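Local coordinates for lipoprotein (Shewanella oneidensis, PDB 3LHN) that is of unconfirmed function but, as an NlpE-family lipoprotein with a calycin-like beta barrel, probably serves at the cell envelope and may bind lipid, at residues G44-L49 and K60-G65; G35-A40 and Y119-K124; G31-V36 and L49-D54. All coordinates share one frame; numbering follows the deposited sequence. Where two conformers were deposited one is given.

Interaction 1: residues G44-L49 and K60-G65; sequences GIQTTL and KSIYLG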
loop_
_atom_site.group_PDB
_atom_site.type_symbol
_atom_site.label_atom_id
_atom_site.label_comp_id
_atom_site.label_asym_id
_atom_site.label_seq_id
_atom_site.Cartn_x
_atom_site.Cartn_y
_atom_site.Cartn_z
ATOM N N GLY A 44 11.235 -7.301 -9.095
ATOM C CA GLY A 44 11.534 -7.819 -7.798
ATOM C C GLY A 44 12.070 -6.682 -6.933
ATOM O O GLY A 44 12.325 -5.601 -7.452
ATOM N N ILE A 45 12.240 -6.948 -5.648
ATOM C CA ILE A 45 12.680 -5.903 -4.726
ATOM C C ILE A 45 13.992 -6.361 -4.086
ATOM O O ILE A 45 13.972 -7.225 -3.186
ATOM C CB ILE A 45 11.677 -5.579 -3.637
ATOM C CG1 ILE A 45 10.244 -5.435 -4.176
ATOM C CG2 ILE A 45 12.090 -4.280 -2.948
ATOM C CD1 ILE A 45 9.202 -5.302 -3.062
ATOM N N GLN A 46 15.111 -5.825 -4.554
ATOM C CA GLN A 46 16.401 -6.165 -3.963
ATOM C C GLN A 46 16.468 -5.451 -2.630
ATOM O O GLN A 46 16.540 -4.219 -2.574
ATOM C CB GLN A 46 17.504 -5.749 -4.901
ATOM C CG GLN A 46 18.904 -5.998 -4.426
ATOM C CD GLN A 46 19.953 -5.768 -5.528
ATOM O OE1 GLN A 46 19.734 -6.059 -6.718
ATOM N NE2 GLN A 46 21.088 -5.234 -5.126
ATOM N N THR A 47 16.457 -6.203 -1.563
ATOM C CA THR A 47 16.243 -5.705 -0.213
ATOM C C THR A 47 17.427 -5.909 0.698
ATOM O O THR A 47 18.033 -6.978 0.710
ATOM C CB THR A 47 15.036 -6.463 0.391
ATOM O OG1 THR A 47 13.892 -6.221 -0.422
ATOM C CG2 THR A 47 14.751 -6.046 1.869
ATOM N N THR A 48 17.764 -4.896 1.462
ATOM C CA THR A 48 18.804 -4.941 2.507
ATOM C C THR A 48 18.181 -4.360 3.760
ATOM O O THR A 48 17.734 -3.204 3.774
ATOM C CB THR A 48 20.051 -4.121 2.104
ATOM O OG1 THR A 48 20.507 -4.521 0.793
ATOM C CG2 THR A 48 21.167 -4.311 3.138
ATOM N N LEU A 49 18.043 -5.188 4.794
ATOM C CA LEU A 49 17.405 -4.779 6.064
ATOM C C LEU A 49 18.428 -4.963 7.159
ATOM O O LEU A 49 18.926 -6.055 7.390
ATOM C CB LEU A 49 16.160 -5.613 6.298
ATOM C CG LEU A 49 15.443 -5.399 7.615
ATOM C CD1 LEU A 49 15.101 -3.894 7.873
ATOM C CD2 LEU A 49 14.149 -6.238 7.626
ATOM N N LYS A 60 16.844 -0.699 2.813
ATOM C CA LYS A 60 16.993 -0.246 1.443
ATOM C C LYS A 60 16.260 -1.239 0.553
ATOM O O LYS A 60 16.413 -2.468 0.672
ATOM C CB LYS A 60 18.453 -0.124 1.051
ATOM C CG LYS A 60 18.627 0.271 -0.415
ATOM C CD LYS A 60 20.117 0.290 -0.745
ATOM C CE LYS A 60 20.429 1.008 -2.012
ATOM N NZ LYS A 60 21.927 0.884 -2.183
ATOM N N SER A 61 15.509 -0.707 -0.380
ATOM C CA SER A 61 14.707 -1.523 -1.320
ATOM C C SER A 61 14.919 -0.981 -2.715
ATOM O O SER A 61 14.534 0.151 -2.963
ATOM C CB SER A 61 13.209 -1.428 -1.017
ATOM O OG SER A 61 12.897 -1.833 0.323
ATOM N N ILE A 62 15.564 -1.735 -3.602
ATOM C CA ILE A 62 15.673 -1.350 -5.003
ATOM C C ILE A 62 14.621 -2.103 -5.775
ATOM O O ILE A 62 14.618 -3.355 -5.854
ATOM C CB ILE A 62 17.042 -1.673 -5.585
ATOM C CG1 ILE A 62 18.126 -1.046 -4.674
ATOM C CG2 ILE A 62 17.151 -1.240 -7.036
ATOM C CD1 ILE A 62 19.530 -1.279 -5.200
ATOM N N TYR A 63 13.661 -1.342 -6.307
ATOM C CA TYR A 63 12.613 -1.895 -7.135
ATOM C C TYR A 63 13.181 -2.062 -8.535
ATOM O O TYR A 63 13.408 -1.098 -9.270
ATOM C CB TYR A 63 11.378 -1.008 -7.076
ATOM C CG TYR A 63 10.676 -1.096 -5.758
ATOM C CD1 TYR A 63 11.094 -0.401 -4.627
ATOM C CD2 TYR A 63 9.581 -1.917 -5.607
ATOM C CE1 TYR A 63 10.431 -0.548 -3.391
ATOM C CE2 TYR A 63 8.931 -2.050 -4.405
ATOM C CZ TYR A 63 9.349 -1.374 -3.301
ATOM O OH TYR A 63 8.663 -1.548 -2.113
ATOM N N LEU A 64 13.391 -3.305 -8.909
ATOM C CA LEU A 64 14.085 -3.696 -10.124
ATOM C C LEU A 64 13.157 -3.607 -11.330
ATOM O O LEU A 64 11.934 -3.668 -11.210
ATOM C CB LEU A 64 14.568 -5.144 -10.010
ATOM C CG LEU A 64 15.488 -5.401 -8.828
ATOM C CD1 LEU A 64 15.704 -6.917 -8.700
ATOM C CD2 LEU A 64 16.803 -4.573 -8.942
ATOM N N GLY A 65 13.769 -3.494 -12.496
ATOM C CA GLY A 65 13.056 -3.486 -13.764
ATOM C C GLY A 65 13.429 -2.332 -14.647
ATOM O O GLY A 65 14.398 -1.595 -14.398
HETATM O O HOH W 1 12.235 -4.376 0.743
#

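Interaction 2: residues G35-A40 and Y119-K124; sequences GVLPCA and YILKKK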
loop_
_atom_site.group_PDB
_atom_site.type_symbol
_atom_site.label_atom_id
_atom_site.label_comp_id
_atom_site.label_asym_id
_atom_site.label_seq_id
_atom_site.Cartn_x
_atom_site.Cartn_y
_atom_site.Cartn_z
ATOM N N GLY A 35 17.927 -10.058 0.410
ATOM C CA GLY A 35 17.238 -10.962 -0.470
ATOM C C GLY A 35 16.574 -10.195 -1.583
ATOM O O GLY A 35 16.724 -8.991 -1.657
ATOM N N VAL A 36 15.902 -10.903 -2.483
ATOM C CA VAL A 36 15.159 -10.287 -3.568
ATOM C C VAL A 36 13.698 -10.751 -3.425
ATOM O O VAL A 36 13.375 -11.905 -3.667
ATOM C CB VAL A 36 15.687 -10.603 -4.951
ATOM C CG1 VAL A 36 14.811 -9.815 -6.004
ATOM C CG2 VAL A 36 17.190 -10.229 -5.105
ATOM N N LEU A 37 12.845 -9.859 -2.947
ATOM C CA LEU A 37 11.473 -10.171 -2.608
ATOM C C LEU A 37 10.594 -10.007 -3.834
ATOM O O LEU A 37 10.904 -9.220 -4.749
ATOM C CB LEU A 37 10.976 -9.204 -1.533
ATOM C CG LEU A 37 11.603 -9.228 -0.130
ATOM C CD1 LEU A 37 11.154 -8.064 0.723
ATOM C CD2 LEU A 37 11.326 -10.540 0.574
ATOM N N PRO A 38 9.447 -10.699 -3.865
ATOM C CA PRO A 38 8.527 -10.466 -4.959
ATOM C C PRO A 38 7.963 -9.076 -4.947
ATOM O O PRO A 38 7.741 -8.507 -3.888
ATOM C CB PRO A 38 7.405 -11.511 -4.693
ATOM C CG PRO A 38 8.101 -12.576 -3.915
ATOM C CD PRO A 38 8.999 -11.810 -2.999
ATOM N N CYS A 39 7.686 -8.554 -6.141
ATOM C CA CYS A 39 7.208 -7.177 -6.295
ATOM C C CYS A 39 5.830 -7.201 -6.920
ATOM O O CYS A 39 5.631 -7.898 -7.887
ATOM C CB CYS A 39 8.179 -6.447 -7.189
ATOM S SG CYS A 39 7.844 -4.680 -7.395
ATOM N N ALA A 40 4.871 -6.468 -6.371
ATOM C CA ALA A 40 3.517 -6.488 -6.939
ATOM C C ALA A 40 3.469 -6.074 -8.406
ATOM O O ALA A 40 2.668 -6.614 -9.184
ATOM C CB ALA A 40 2.583 -5.598 -6.147
ATOM N N TYR A 119 10.614 -15.061 0.237
ATOM C CA TYR A 119 10.379 -14.127 1.332
ATOM C C TYR A 119 11.496 -14.192 2.405
ATOM O O TYR A 119 11.437 -13.501 3.406
ATOM C CB TYR A 119 8.955 -14.388 1.892
ATOM C CG TYR A 119 7.926 -14.026 0.880
ATOM C CD1 TYR A 119 7.509 -12.720 0.688
ATOM C CD2 TYR A 119 7.395 -14.987 0.041
ATOM C CE1 TYR A 119 6.589 -12.383 -0.276
ATOM C CE2 TYR A 119 6.500 -14.654 -0.949
ATOM C CZ TYR A 119 6.095 -13.351 -1.104
ATOM O OH TYR A 119 5.196 -13.039 -2.115
ATOM N N ILE A 120 12.532 -14.961 2.123
ATOM C CA ILE A 120 13.681 -15.117 3.043
ATOM C C ILE A 120 14.726 -14.049 2.767
ATOM O O ILE A 120 15.169 -13.863 1.616
ATOM C CB ILE A 120 14.345 -16.469 2.874
ATOM C CG1 ILE A 120 13.368 -17.580 3.233
ATOM C CG2 ILE A 120 15.594 -16.546 3.799
ATOM C CD1 ILE A 120 13.820 -18.955 2.816
ATOM N N LEU A 121 15.112 -13.346 3.828
ATOM C CA LEU A 121 16.300 -12.469 3.789
ATOM C C LEU A 121 17.415 -13.139 4.613
ATOM O O LEU A 121 17.262 -13.337 5.790
ATOM C CB LEU A 121 16.059 -11.074 4.361
ATOM C CG LEU A 121 14.865 -10.335 3.762
ATOM C CD1 LEU A 121 14.705 -8.979 4.440
ATOM C CD2 LEU A 121 15.015 -10.126 2.238
ATOM N N LYS A 122 18.499 -13.532 3.973
ATOM C CA LYS A 122 19.602 -14.197 4.694
ATOM C C LYS A 122 20.598 -13.192 5.182
ATOM O O LYS A 122 20.844 -12.161 4.542
ATOM C CB LYS A 122 20.334 -15.179 3.808
ATOM C CG LYS A 122 19.452 -16.252 3.260
ATOM C CD LYS A 122 20.212 -16.992 2.190
ATOM N N LYS A 123 21.236 -13.502 6.303
ATOM C CA LYS A 123 22.304 -12.668 6.792
ATOM C C LYS A 123 23.365 -12.506 5.762
ATOM O O LYS A 123 23.719 -13.458 5.046
ATOM C CB LYS A 123 22.986 -13.336 7.971
ATOM C CG LYS A 123 22.602 -12.814 9.210
ATOM C CD LYS A 123 23.569 -13.285 10.323
ATOM C CE LYS A 123 22.912 -13.115 11.635
ATOM N NZ LYS A 123 23.663 -13.896 12.683
ATOM N N LYS A 124 23.924 -11.313 5.687
ATOM C CA LYS A 124 24.925 -11.025 4.663
ATOM C C LYS A 124 26.177 -11.894 4.800
ATOM O O LYS A 124 26.613 -12.187 5.897
ATOM C CB LYS A 124 25.342 -9.557 4.742
ATOM C CG LYS A 124 26.339 -9.155 3.668
ATOM C CD LYS A 124 26.426 -7.660 3.542
ATOM C CE LYS A 124 27.342 -7.198 2.405
ATOM N NZ LYS A 124 26.633 -7.205 1.078
HETATM O O HOH W 2 14.482 -13.204 -0.959
#

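Interaction 3: residues G31-V36 and L49-D54; sequences GVYEGV and LTLQAD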
loop_
_atom_site.group_PDB
_atom_site.type_symbol
_atom_site.label_atom_id
_atom_site.label_comp_id
_atom_site.label_asym_id
_atom_site.label_seq_id
_atom_site.Cartn_x
_atom_site.Cartn_y
_atom_site.Cartn_z
ATOM N N GLY A 31 22.148 -7.156 12.735
ATOM C CA GLY A 31 22.909 -7.396 11.540
ATOM C C GLY A 31 22.154 -7.036 10.289
ATOM O O GLY A 31 21.111 -6.370 10.337
ATOM N N VAL A 32 22.725 -7.444 9.165
ATOM C CA VAL A 32 22.279 -7.087 7.851
ATOM C C VAL A 32 21.771 -8.299 7.114
ATOM O O VAL A 32 22.445 -9.325 7.050
ATOM C CB VAL A 32 23.447 -6.476 7.052
ATOM C CG1 VAL A 32 23.031 -6.054 5.624
ATOM C CG2 VAL A 32 24.050 -5.275 7.816
ATOM N N TYR A 33 20.590 -8.211 6.554
ATOM C CA TYR A 33 19.915 -9.311 5.862
ATOM C C TYR A 33 19.537 -8.896 4.476
ATOM O O TYR A 33 19.089 -7.727 4.270
ATOM C CB TYR A 33 18.659 -9.684 6.656
ATOM C CG TYR A 33 18.916 -10.101 8.096
ATOM C CD1 TYR A 33 19.025 -9.136 9.112
ATOM C CD2 TYR A 33 18.987 -11.449 8.438
ATOM C CE1 TYR A 33 19.286 -9.500 10.397
ATOM C CE2 TYR A 33 19.212 -11.842 9.731
ATOM C CZ TYR A 33 19.356 -10.848 10.710
ATOM O OH TYR A 33 19.540 -11.246 12.038
ATOM N N GLU A 34 19.718 -9.790 3.510
ATOM C CA GLU A 34 19.510 -9.445 2.117
ATOM C C GLU A 34 18.713 -10.495 1.378
ATOM O O GLU A 34 18.808 -11.716 1.677
ATOM C CB GLU A 34 20.883 -9.336 1.434
ATOM C CG GLU A 34 21.752 -8.217 1.970
ATOM C CD GLU A 34 23.134 -8.130 1.333
ATOM O OE1 GLU A 34 23.602 -9.097 0.725
ATOM O OE2 GLU A 34 23.786 -7.097 1.506
ATOM N N GLY A 35 17.927 -10.058 0.410
ATOM C CA GLY A 35 17.238 -10.962 -0.470
ATOM C C GLY A 35 16.574 -10.195 -1.583
ATOM O O GLY A 35 16.724 -8.991 -1.657
ATOM N N VAL A 36 15.902 -10.903 -2.483
ATOM C CA VAL A 36 15.159 -10.287 -3.568
ATOM C C VAL A 36 13.698 -10.751 -3.425
ATOM O O VAL A 36 13.375 -11.905 -3.667
ATOM C CB VAL A 36 15.687 -10.603 -4.951
ATOM C CG1 VAL A 36 14.811 -9.815 -6.004
ATOM C CG2 VAL A 36 17.190 -10.229 -5.105
ATOM N N LEU A 49 18.043 -5.188 4.794
ATOM C CA LEU A 49 17.405 -4.779 6.064
ATOM C C LEU A 49 18.428 -4.963 7.159
ATOM O O LEU A 49 18.926 -6.055 7.390
ATOM C CB LEU A 49 16.160 -5.613 6.298
ATOM C CG LEU A 49 15.443 -5.399 7.615
ATOM C CD1 LEU A 49 15.101 -3.894 7.873
ATOM C CD2 LEU A 49 14.149 -6.238 7.626
ATOM N N THR A 50 18.727 -3.851 7.828
ATOM C CA THR A 50 19.728 -3.769 8.900
ATOM C C THR A 50 18.989 -3.542 10.213
ATOM O O THR A 50 18.287 -2.553 10.355
ATOM C CB THR A 50 20.757 -2.673 8.667
ATOM O OG1 THR A 50 21.391 -2.905 7.413
ATOM C CG2 THR A 50 21.802 -2.697 9.746
ATOM N N LEU A 51 19.186 -4.429 11.175
ATOM C CA LEU A 51 18.586 -4.350 12.504
ATOM C C LEU A 51 19.656 -4.037 13.531
ATOM O O LEU A 51 20.735 -4.636 13.527
ATOM C CB LEU A 51 17.929 -5.672 12.916
ATOM C CG LEU A 51 16.918 -6.283 11.949
ATOM C CD1 LEU A 51 16.339 -7.575 12.607
ATOM C CD2 LEU A 51 15.775 -5.305 11.575
ATOM N N GLN A 52 19.398 -3.102 14.420
ATOM C CA GLN A 52 20.269 -2.837 15.568
ATOM C C GLN A 52 19.689 -3.366 16.865
ATOM O O GLN A 52 18.469 -3.460 17.023
ATOM C CB GLN A 52 20.488 -1.333 15.736
ATOM C CG GLN A 52 20.922 -0.625 14.528
ATOM C CD GLN A 52 22.269 -1.049 13.987
ATOM O OE1 GLN A 52 23.148 -1.576 14.720
ATOM N NE2 GLN A 52 22.472 -0.753 12.696
ATOM N N ALA A 53 20.561 -3.593 17.852
ATOM C CA ALA A 53 20.177 -4.114 19.158
ATOM C C ALA A 53 19.181 -3.221 19.855
ATOM O O ALA A 53 18.385 -3.702 20.688
ATOM C CB ALA A 53 21.437 -4.300 20.053
ATOM N N ASP A 54 19.200 -1.903 19.568
ATOM C CA ASP A 54 18.256 -0.965 20.193
ATOM C C ASP A 54 16.887 -0.874 19.512
ATOM O O ASP A 54 16.090 0.014 19.800
ATOM C CB ASP A 54 18.917 0.405 20.338
ATOM C CG ASP A 54 19.142 1.082 19.024
ATOM O OD1 ASP A 54 18.716 0.577 17.969
ATOM O OD2 ASP A 54 19.780 2.173 19.051
#

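Interaction 1: residues G44-L49 and K60-G65
Antiparallel pairing joins Gly44-Leu49 to Lys60-Gly65, neighbouring strands in the wall of the beta barrel. Gln46 and Ile62 form a hydrogen-bonded pair, Gln46 N giving to Ile62 O at 2.8 Å and Ile62 N returning to Gln46 O. Thr48 and Lys60 pair in the same way; their bonds run in the carbonyl planes and are close to straight.

The inner face carries Ile45, Thr47, Ser61 and Tyr63. Ile45 lies alongside Tyr63 and reaches its ring with several atoms: CG2 stands over the centre of one face, 4.0 Å from the centroid, as a CH-pi contact, while Ile45 CD1 comes 3.5 Å from Tyr63 CE2. Ile45 CG2 also packs on Ser61 CB. Thr47 OG1, held beside its backbone N (chi1 -60°), gives a hydrogen bond to Ile45 O at 2.9 Å from well above that carbonyl's plane. The same hydroxyl accepts from a water 2.7 Å from Thr47 OG1; that water also bonds Ser61 OG, and so spans the strands where the backbones exchange no bonds. On the other face Leu64 CD2 nears Gln46 OE1. Phe71 meets the Tyr63 ring from the next strand. This is a beta hairpin of an up-and-down antiparallel barrel, consistent with the calycin clan.

Interaction 2: residues G35-A40 and Y119-K124
Ile120 O accepts a hydrogen bond of 2.7 Å from a water that in turn takes a weak one from Val36 N, 3.1 Å away. This bridge lies where no direct hydrogen bond joins residues 35-40 to 119-124, although their strands run nearly antiparallel; next door, Lys122 bonds the backbone of Glu34.

Beside it Leu121 CD2 packs against the backbone of Gly35, 3.4 Å from Gly35 N and almost as near to Gly35 CA; a CB on Gly35 would collide with Leu121 CD2 and Ile120 O. Leu37 meets Leu121 at about a right angle, their CD2 atoms 4.1 Å apart, and Leu37 CD2 also touches Tyr119 CA at 3.8 Å.

Farther on, Pro38 covers one face of the Tyr119 ring. Its CD is 4.0 Å from the ring centroid, offset toward the rim in a CH-pi contact, while Pro38 CG touches Tyr119 CZ at 3.5 Å. The phenol OH, itself against Pro38 CG, gives a hydrogen bond to Cys39 O of the second subunit, so the ring serves both the barrel and the subunit contact. Within the chain, Cys39 is tied to Cys42 by a disulfide. Leu37 and Leu121 both touch Tyr94 across the interior. The first and last strands meet here, partly through water and apolar side chains: the closing seam of a calycin-type antiparallel barrel.

Interaction 3: residues G31-V36 and L49-D54
The Tyr33 ring has Leu49 O at its edge, in the ring plane, 3.5 Å from Tyr33 CD1. Leu51 crosses the tyrosine at about a right angle and approaches obliquely, its CD1 4.2 Å from Tyr33 CE1. Tyr33 shares the inward face with Leu49 and Leu51; the phenol OH hydrogen-bonds Trp29 O.

Leu49 O is engaged more than once. Tyr33 N gives it a 2.8 Å hydrogen bond from a direction tilted 28° out of the carbonyl plane, and Val32 CA makes a CA-H...O contact with it. Leu49 N returns a bond to Tyr33 O. These exchanges, with Gly31 and Leu51 bonded in both directions, Leu51 N reaching Gly31 O at 2.9 Å, build the first antiparallel hairpin of the barrel. Leu101 of strand 100-103 touches Tyr33, Leu49 and Leu51, and Leu121 of the last strand touches Tyr33 and Leu49.

On the outward face Val32 and Thr50 lie side by side between the bonded pairs. Thr50 OG1 is 3.6 Å from Val32 CG2, and Thr50 CG2 is 3.9 Å from the same methyl. An alanine at Thr50 would remove both atoms and would probably leave Val32 CG2 without its neighbour on that side. Val32 also touches Thr48 on this surface, and Glu34 forms a salt bridge with Lys124.

Strand 31-37 is common to interactions 2 and 3 and strand 44-51 to interactions 1 and 3, so the three contacts run across four adjacent strands, from the last strand through the first to the third. Interactions 1 and 3 are partly buried hairpin pairings, each with an inner and an outer face, and rest on direct backbone bonds. Interaction 2 is the buried one and differs in chemistry: at its seam a water and apolar side chains take the place of direct bonds between its two segments, and it reaches the second subunit, which interaction 3 does not. Backbone bonds from Leu37 and Gly35 to Ile45 and Thr47 join it to interaction 1, and bonds of Lys122 with Glu34 and of Lys124 with Val32 join it to interaction 3.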